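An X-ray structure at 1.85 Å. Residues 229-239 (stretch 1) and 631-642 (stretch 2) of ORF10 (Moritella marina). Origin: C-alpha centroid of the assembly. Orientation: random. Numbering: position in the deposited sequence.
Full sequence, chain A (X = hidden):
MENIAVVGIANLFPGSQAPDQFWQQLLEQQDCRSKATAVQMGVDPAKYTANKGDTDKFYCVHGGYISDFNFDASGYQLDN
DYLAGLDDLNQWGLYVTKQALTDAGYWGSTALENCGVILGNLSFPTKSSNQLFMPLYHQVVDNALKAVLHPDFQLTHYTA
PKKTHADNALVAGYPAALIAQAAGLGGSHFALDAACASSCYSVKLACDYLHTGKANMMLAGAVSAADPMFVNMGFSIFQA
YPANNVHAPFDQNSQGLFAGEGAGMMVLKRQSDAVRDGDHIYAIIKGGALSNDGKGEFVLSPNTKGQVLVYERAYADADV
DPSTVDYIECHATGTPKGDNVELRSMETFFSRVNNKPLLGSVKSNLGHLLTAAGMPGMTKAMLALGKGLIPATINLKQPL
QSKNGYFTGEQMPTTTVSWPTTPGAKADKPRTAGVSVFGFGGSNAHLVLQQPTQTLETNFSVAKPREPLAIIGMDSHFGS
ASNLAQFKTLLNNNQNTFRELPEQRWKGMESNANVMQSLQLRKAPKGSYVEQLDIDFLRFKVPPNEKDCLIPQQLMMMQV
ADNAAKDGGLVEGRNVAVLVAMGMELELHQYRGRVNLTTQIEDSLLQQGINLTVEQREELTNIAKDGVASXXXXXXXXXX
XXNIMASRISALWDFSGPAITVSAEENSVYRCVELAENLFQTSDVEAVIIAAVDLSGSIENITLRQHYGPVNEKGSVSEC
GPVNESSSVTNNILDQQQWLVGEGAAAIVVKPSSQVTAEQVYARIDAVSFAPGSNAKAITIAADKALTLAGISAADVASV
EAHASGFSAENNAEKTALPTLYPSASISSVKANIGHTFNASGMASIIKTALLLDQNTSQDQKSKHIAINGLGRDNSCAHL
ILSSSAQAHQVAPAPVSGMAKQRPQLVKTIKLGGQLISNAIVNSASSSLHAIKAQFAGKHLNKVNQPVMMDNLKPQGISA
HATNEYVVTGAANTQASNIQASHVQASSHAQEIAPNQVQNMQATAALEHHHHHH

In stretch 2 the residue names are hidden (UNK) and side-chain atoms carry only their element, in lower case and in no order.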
ATOM      1  N   MET A 229      -9.137   6.888  13.441  1.00 16.03           N
ATOM      2  CA  MET A 229      -8.523   6.691  14.751  1.00 16.08           C
ATOM      3  C   MET A 229      -7.089   6.201  14.613  1.00 18.53           C
ATOM      4  O   MET A 229      -6.200   6.643  15.357  1.00 16.65           O
ATOM      5  CB  MET A 229      -9.338   5.713  15.599  1.00 18.83           C
ATOM      6  CG  MET A 229      -8.708   5.483  16.968  1.00 19.23           C
ATOM      7  SD  MET A 229      -9.491   4.175  17.929  1.00 25.10           S
ATOM      8  CE  MET A 229     -11.070   4.953  18.228  1.00 21.69           C
ATOM      9  N   PHE A 230      -6.841   5.306  13.651  1.00 17.21           N
ATOM     10  CA  PHE A 230      -5.488   4.824  13.398  1.00 16.96           C
ATOM     11  C   PHE A 230      -4.592   5.951  12.916  1.00 15.79           C
ATOM     12  O   PHE A 230      -3.436   6.069  13.356  1.00 15.42           O
ATOM     13  CB  PHE A 230      -5.535   3.701  12.357  1.00 14.69           C
ATOM     14  CG  PHE A 230      -4.229   2.961  12.185  1.00 14.39           C
ATOM     15  CD1 PHE A 230      -3.279   3.397  11.271  1.00 18.66           C
ATOM     16  CD2 PHE A 230      -3.976   1.814  12.923  1.00 16.55           C
ATOM     17  CE1 PHE A 230      -2.067   2.712  11.109  1.00 16.10           C
ATOM     18  CE2 PHE A 230      -2.783   1.112  12.771  1.00 17.99           C
ATOM     19  CZ  PHE A 230      -1.824   1.568  11.863  1.00 17.16           C
ATOM     20  N   VAL A 231      -5.122   6.812  12.030  1.00 13.28           N
ATOM     21  CA  VAL A 231      -4.350   7.932  11.494  1.00 14.74           C
ATOM     22  C   VAL A 231      -4.015   8.935  12.593  1.00 17.30           C
ATOM     23  O   VAL A 231      -2.879   9.429  12.703  1.00 17.34           O
ATOM     24  CB  VAL A 231      -5.129   8.609  10.356  1.00 17.27           C
ATOM     25  CG1 VAL A 231      -4.454   9.920   9.964  1.00 17.49           C
ATOM     26  CG2 VAL A 231      -5.241   7.656   9.165  1.00 15.84           C
ATOM     27  N   ASN A 232      -5.011   9.295  13.388  1.00 15.38           N
ATOM     28  CA  ASN A 232      -4.806  10.379  14.337  1.00 16.86           C
ATOM     29  C   ASN A 232      -3.970   9.935  15.529  1.00 18.56           C
ATOM     30  O   ASN A 232      -3.210  10.737  16.087  1.00 18.36           O
ATOM     31  CB  ASN A 232      -6.165  10.924  14.785  1.00 20.79           C
ATOM     32  CG  ASN A 232      -6.809  11.813  13.732  1.00 27.16           C
ATOM     33  OD1 ASN A 232      -6.629  11.614  12.515  1.00 27.66           O
ATOM     34  ND2 ASN A 232      -7.538  12.828  14.190  1.00 31.43           N
ATOM     35  N   MET A 233      -4.095   8.676  15.947  1.00 18.61           N
ATOM     36  CA  MET A 233      -3.165   8.151  16.942  1.00 18.57           C
ATOM     37  C   MET A 233      -1.732   8.206  16.431  1.00 19.42           C
ATOM     38  O   MET A 233      -0.802   8.521  17.186  1.00 18.34           O
ATOM     39  CB  MET A 233      -3.544   6.714  17.325  1.00 19.23           C
ATOM     40  CG  MET A 233      -4.820   6.611  18.139  1.00 21.83           C
ATOM     41  SD  MET A 233      -4.714   7.439  19.756  1.00 26.80           S
ATOM     42  CE  MET A 233      -6.426   7.308  20.302  1.00 20.60           C
ATOM     43  N   GLY A 234      -1.534   7.928  15.139  1.00 19.51           N
ATOM     44  CA  GLY A 234      -0.192   7.999  14.581  1.00 19.61           C
ATOM     45  C   GLY A 234       0.375   9.408  14.600  1.00 18.72           C
ATOM     46  O   GLY A 234       1.496   9.638  15.065  1.00 19.17           O
ATOM     47  N   PHE A 235      -0.375  10.370  14.081  1.00 17.40           N
ATOM     48  CA  PHE A 235       0.153  11.730  14.080  1.00 18.42           C
ATOM     49  C   PHE A 235       0.274  12.289  15.495  1.00 21.81           C
ATOM     50  O   PHE A 235       1.098  13.186  15.735  1.00 21.74           O
ATOM     51  CB  PHE A 235      -0.720  12.632  13.199  1.00 20.68           C
ATOM     52  CG  PHE A 235      -0.471  12.442  11.724  1.00 20.56           C
ATOM     53  CD1 PHE A 235       0.816  12.557  11.207  1.00 23.68           C
ATOM     54  CD2 PHE A 235      -1.505  12.102  10.870  1.00 22.97           C
ATOM     55  CE1 PHE A 235       1.064  12.360   9.850  1.00 25.97           C
ATOM     56  CE2 PHE A 235      -1.267  11.901   9.515  1.00 27.10           C
ATOM     57  CZ  PHE A 235       0.012  12.034   9.002  1.00 26.08           C
ATOM     58  N   SER A 236      -0.502  11.766  16.448  1.00 18.44           N
ATOM     59  CA  SER A 236      -0.289  12.164  17.834  1.00 19.63           C
ATOM     60  C   SER A 236       1.029  11.614  18.378  1.00 24.99           C
ATOM     61  O   SER A 236       1.769  12.346  19.047  1.00 23.27           O
ATOM     62  CB  SER A 236      -1.469  11.733  18.703  1.00 20.06           C
ATOM     63  OG  SER A 236      -2.633  12.402  18.255  1.00 23.25           O
ATOM     64  N   ILE A 237       1.358  10.341  18.099  1.00 17.55           N
ATOM     65  CA  ILE A 237       2.621   9.817  18.633  1.00 21.35           C
ATOM     66  C   ILE A 237       3.812  10.431  17.903  1.00 23.36           C
ATOM     67  O   ILE A 237       4.892  10.599  18.488  1.00 25.28           O
ATOM     68  CB  ILE A 237       2.666   8.271  18.602  1.00 26.64           C
ATOM     69  CG1 ILE A 237       3.875   7.749  19.391  1.00 31.69           C
ATOM     70  CG2 ILE A 237       2.739   7.743  17.222  1.00 23.12           C
ATOM     71  CD1 ILE A 237       3.716   7.910  20.918  1.00 28.23           C
ATOM     72  N   PHE A 238       3.645  10.790  16.633  1.00 18.58           N
ATOM     73  CA  PHE A 238       4.666  11.544  15.910  1.00 21.04           C
ATOM     74  C   PHE A 238       4.778  12.992  16.383  1.00 23.96           C
ATOM     75  O   PHE A 238       5.703  13.690  15.948  1.00 22.61           O
ATOM     76  CB  PHE A 238       4.363  11.543  14.410  1.00 21.53           C
ATOM     77  CG  PHE A 238       4.419  10.173  13.763  1.00 21.20           C
ATOM     78  CD1 PHE A 238       5.074   9.116  14.380  1.00 20.83           C
ATOM     79  CD2 PHE A 238       3.835   9.961  12.530  1.00 24.46           C
ATOM     80  CE1 PHE A 238       5.142   7.861  13.779  1.00 24.00           C
ATOM     81  CE2 PHE A 238       3.895   8.708  11.915  1.00 24.59           C
ATOM     82  CZ  PHE A 238       4.541   7.654  12.552  1.00 26.13           C
ATOM     83  N   GLN A 239       3.851  13.461  17.227  1.00 22.43           N
ATOM     84  CA  GLN A 239       3.772  14.874  17.637  1.00 25.11           C
ATOM     85  C   GLN A 239       3.696  15.807  16.422  1.00 25.83           C
ATOM     86  O   GLN A 239       4.307  16.883  16.392  1.00 24.15           O
ATOM     87  CB  GLN A 239       4.950  15.254  18.534  1.00 28.54           C
ATOM     88  CG  GLN A 239       5.000  14.535  19.870  1.00 32.38           C
ATOM     89  CD  GLN A 239       6.241  14.927  20.659  1.00 37.38           C
ATOM     90  OE1 GLN A 239       6.627  16.099  20.690  1.00 36.60           O
ATOM     91  NE2 GLN A 239       6.889  13.942  21.273  1.00 38.79           N
ATOM     92  N   UNK A 631       1.450  -0.165  23.873  1.00 24.49           N
ATOM     93  CA  UNK A 631       1.084   1.199  23.514  1.00 27.44           C
ATOM     94  C   UNK A 631       1.964   1.697  22.373  1.00 33.74           C
ATOM     95  O   UNK A 631       3.101   1.248  22.202  1.00 30.48           O
ATOM     96  c   UNK A 631       1.227   2.130  24.715  1.00 29.98           C
ATOM     97  N   UNK A 632       1.426   2.645  21.599  1.00 32.47           N
ATOM     98  CA  UNK A 632       2.147   3.203  20.457  1.00 33.87           C
ATOM     99  C   UNK A 632       3.470   3.825  20.884  1.00 30.39           C
ATOM    100  O   UNK A 632       3.545   4.539  21.889  1.00 31.35           O
ATOM    101  c   UNK A 632       1.292   4.269  19.762  1.00 32.97           C
ATOM    102  N   UNK A 633       4.521   3.542  20.119  1.00 27.95           N
ATOM    103  CA  UNK A 633       5.813   4.198  20.279  1.00 26.54           C
ATOM    104  C   UNK A 633       6.269   4.697  18.912  1.00 26.57           C
ATOM    105  O   UNK A 633       5.852   4.168  17.876  1.00 20.14           O
ATOM    106  c   UNK A 633       6.867   3.256  20.883  1.00 32.97           C
ATOM    107  c   UNK A 633       6.457   2.600  22.208  1.00 36.87           C
ATOM    108  c   UNK A 633       6.387   3.593  23.363  1.00 37.35           C
ATOM    109  n   UNK A 633       5.741   3.183  24.458  1.00 43.59           N
ATOM    110  o   UNK A 633       6.899   4.714  23.271  1.00 42.89           O
ATOM    111  N   UNK A 634       7.144   5.710  18.924  1.00 22.05           N
ATOM    112  CA  UNK A 634       7.489   6.439  17.699  1.00 26.95           C
ATOM    113  C   UNK A 634       8.011   5.510  16.602  1.00 23.14           C
ATOM    114  O   UNK A 634       7.469   5.461  15.488  1.00 21.45           O
ATOM    115  c   UNK A 634       9.017   8.365  16.830  1.00 31.55           C
ATOM    116  c   UNK A 634       7.880   9.161  16.264  1.00 31.93           C
ATOM    117  c   UNK A 634       8.535   7.515  18.012  1.00 28.99           C
ATOM    118  c   UNK A 634      10.144   9.309  17.257  1.00 37.51           C
ATOM    119  N   UNK A 635       9.101   4.800  16.877  1.00 24.61           N
ATOM    120  CA  UNK A 635       9.685   3.972  15.828  1.00 24.11           C
ATOM    121  C   UNK A 635       8.752   2.839  15.439  1.00 22.75           C
ATOM    122  O   UNK A 635       8.602   2.532  14.248  1.00 19.98           O
ATOM    123  c   UNK A 635      12.084   4.530  16.316  1.00 32.40           C
ATOM    124  c   UNK A 635      11.040   3.437  16.275  1.00 29.77           C
ATOM    125  o   UNK A 635      12.468   5.066  15.274  1.00 32.40           O
ATOM    126  n   UNK A 635      12.511   4.904  17.519  1.00 31.56           N
ATOM    127  N   UNK A 636       8.111   2.210  16.424  1.00 20.96           N
ATOM    128  CA  UNK A 636       7.177   1.141  16.098  1.00 22.22           C
ATOM    129  C   UNK A 636       6.095   1.636  15.145  1.00 19.55           C
ATOM    130  O   UNK A 636       5.746   0.946  14.182  1.00 14.88           O
ATOM    131  c   UNK A 636       5.750  -0.711  17.094  1.00 25.50           C
ATOM    132  c   UNK A 636       6.554   0.553  17.366  1.00 24.22           C
ATOM    133  n   UNK A 636       4.245  -2.286  18.171  1.00 37.95           N
ATOM    134  o   UNK A 636       4.398  -0.219  19.043  1.00 39.85           O
ATOM    135  c   UNK A 636       4.740  -1.053  18.197  1.00 35.20           C
ATOM    136  N   UNK A 637       5.559   2.836  15.377  1.00 17.31           N
ATOM    137  CA  UNK A 637       4.498   3.293  14.479  1.00 18.67           C
ATOM    138  C   UNK A 637       5.017   3.598  13.074  1.00 18.65           C
ATOM    139  O   UNK A 637       4.275   3.405  12.103  1.00 19.65           O
ATOM    140  c   UNK A 637       2.267   4.488  14.939  1.00 19.82           C
ATOM    141  c   UNK A 637       0.206   4.778  13.669  1.00 21.73           C
ATOM    142  c   UNK A 637       0.105   4.216  15.992  1.00 22.55           C
ATOM    143  c   UNK A 637       3.788   4.512  15.055  1.00 18.93           C
ATOM    144  c   UNK A 637       1.485   4.219  16.055  1.00 22.18           C
ATOM    145  o   UNK A 637      -1.925   4.466  14.813  1.00 23.47           O
ATOM    146  c   UNK A 637       1.623   4.781  13.750  1.00 20.82           C
ATOM    147  c   UNK A 637      -0.535   4.488  14.809  1.00 23.46           C
ATOM    148  N   UNK A 638       6.271   4.065  12.921  1.00 18.11           N
ATOM    149  CA  UNK A 638       6.792   4.239  11.560  1.00 18.07           C
ATOM    150  C   UNK A 638       6.815   2.912  10.803  1.00 17.48           C
ATOM    151  O   UNK A 638       6.692   2.904   9.571  1.00 17.24           O
ATOM    152  o   UNK A 638       9.172   3.897  12.047  1.00 19.93           O
ATOM    153  c   UNK A 638       8.276   6.133  12.354  1.00 20.54           C
ATOM    154  c   UNK A 638       8.213   4.846  11.545  1.00 19.47           C
ATOM    155  N   UNK A 639       6.983   1.792  11.508  1.00 16.34           N
ATOM    156  CA  UNK A 639       6.946   0.497  10.840  1.00 16.74           C
ATOM    157  C   UNK A 639       5.527   0.030  10.531  1.00 18.90           C
ATOM    158  O   UNK A 639       5.370  -0.996   9.861  1.00 17.13           O
ATOM    159  c   UNK A 639       7.691  -0.578  11.657  1.00 17.04           C
ATOM    160  o   UNK A 639       6.989  -0.990  12.827  1.00 17.17           O
ATOM    161  N   UNK A 640       4.493   0.743  10.991  1.00 16.19           N
ATOM    162  CA  UNK A 640       3.145   0.468  10.511  1.00 15.43           C
ATOM    163  C   UNK A 640       2.913   0.999   9.099  1.00 20.45           C
ATOM    164  O   UNK A 640       1.885   0.672   8.493  1.00 21.12           O
ATOM    165  c   UNK A 640       2.097   1.109  11.438  1.00 15.57           C
ATOM    166  c   UNK A 640       1.114   1.053  13.745  1.00 17.03           C
ATOM    167  c   UNK A 640       2.704  -1.069  14.530  1.00 17.24           C
ATOM    168  c   UNK A 640       2.018   0.519  12.828  1.00 18.26           C
ATOM    169  c   UNK A 640       2.817  -0.543  13.232  1.00 16.27           C
ATOM    170  c   UNK A 640       0.997   0.526  15.017  1.00 17.95           C
ATOM    171  c   UNK A 640       1.810  -0.530  15.411  1.00 18.55           C
ATOM    172  N   UNK A 641       3.823   1.823   8.572  1.00 17.60           N
ATOM    173  CA  UNK A 641       3.643   2.538   7.308  1.00 17.60           C
ATOM    174  C   UNK A 641       4.384   1.772   6.214  1.00 19.38           C
ATOM    175  O   UNK A 641       5.617   1.716   6.214  1.00 17.60           O
ATOM    176  c   UNK A 641       3.963   4.736   6.120  1.00 19.12           C
ATOM    177  c   UNK A 641       3.501   4.695   8.613  1.00 18.79           C
ATOM    178  c   UNK A 641       4.163   3.983   7.422  1.00 17.34           C
ATOM    179  c   UNK A 641       4.171   5.980   9.017  1.00 22.14           C
ATOM    180  N   UNK A 642       3.645   1.203   5.255  1.00 20.51           N
ATOM    181  CA  UNK A 642       4.228   0.193   4.384  1.00 18.58           C
ATOM    182  C   UNK A 642       5.387   0.690   3.541  1.00 16.74           C
ATOM    183  O   UNK A 642       6.393  -0.013   3.377  1.00 20.42           O
TER

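Position 631 has one side-chain carbon. It lies out of reach of stretch 1. A single carbon means alanine, Ala631.

Position 632 also has one side-chain carbon. This one points toward stretch 1, and its CB lies 4.3 Å from Ile237 CG1. The backbone O of 632 is nearer still, 3.5 Å from Ile237 CD1. The residue is Ala632.

Position 633 has three carbons in a row, the third carrying one oxygen and one nitrogen. That is a terminal amide on a two-carbon spacer. The CA-to-CB bond points away, and the contact comes from the backbone: the carbonyl C of 633 lies 3.9 Å from Ile237 CG1. The residue is Gln633, at the N-cap position of the helix that follows.

Position 634 has four carbons, forked at the second. The CA-to-CB bond points sideways, but the end comes nearer, and one terminal carbon lies 3.4 Å from Phe238 CD1. The fork at the second carbon marks leucine, Leu634, and that carbon is CD1.

Position 635 has two carbons, the second carrying one oxygen and one nitrogen. It points away and touches nothing on stretch 1. The short amide is Asn635.

Position 636 has three carbons, with oxygen and nitrogen on the third. It makes no contact with stretch 1. The longer amide is Gln636.

Position 637 has one carbon, then a six-carbon ring bearing one oxygen. It points toward stretch 1, and the oxygen lies 2.6 Å from Phe230 O. A hydroxylated ring means tyrosine, Tyr637. Its OH donates a hydrogen bond to Phe230 O.

Position 638 has one carbon carrying one oxygen and one carbon. The branch carbon lies 3.9 Å from Phe238 CE1. The residue is Thr638. Its OG1 donates to Asn635 O at 2.7 Å, inside its own stretch.

Position 639 has one carbon, then one oxygen, and is out of reach of stretch 1. It is Ser639, whose OG donates to Gln636 O at 2.7 Å.

Position 640 has one carbon, then a six-carbon ring with no oxygen. It points toward stretch 1, and a ring carbon lies 3.5 Å from Phe230 CZ. The residue is Phe640. The two rings meet rim to rim.

Position 641 has four carbons, forked at the first, with one arm two carbons long. The end carbon of the long arm lies at the edge of the Phe238 ring, 3.9 Å from Phe238 CZ. The residue is Ile641, and that carbon is CD1.

Position 642 has no side-chain atoms and no contact. It is Gly642.

The contact centers on Tyr637, a knob set among Phe230, Met233, Gly234 and Ile237. Gly234 lets the ring lie close: its CA is 3.4 Å from Tyr637 CE1, over the ring face. A CB there would sit 2.8 Å from the same CE1, a clash. The hydroxyl reaches past to the helix backbone. Phe238 packs against Leu634, Tyr637, Thr638 and Ile641, and takes the Tyr637 edge toward its face. Apart from the one hydrogen bond, the contact is largely apolar packing.

Stretch 2 631-642: AAQLNQYTSFIG
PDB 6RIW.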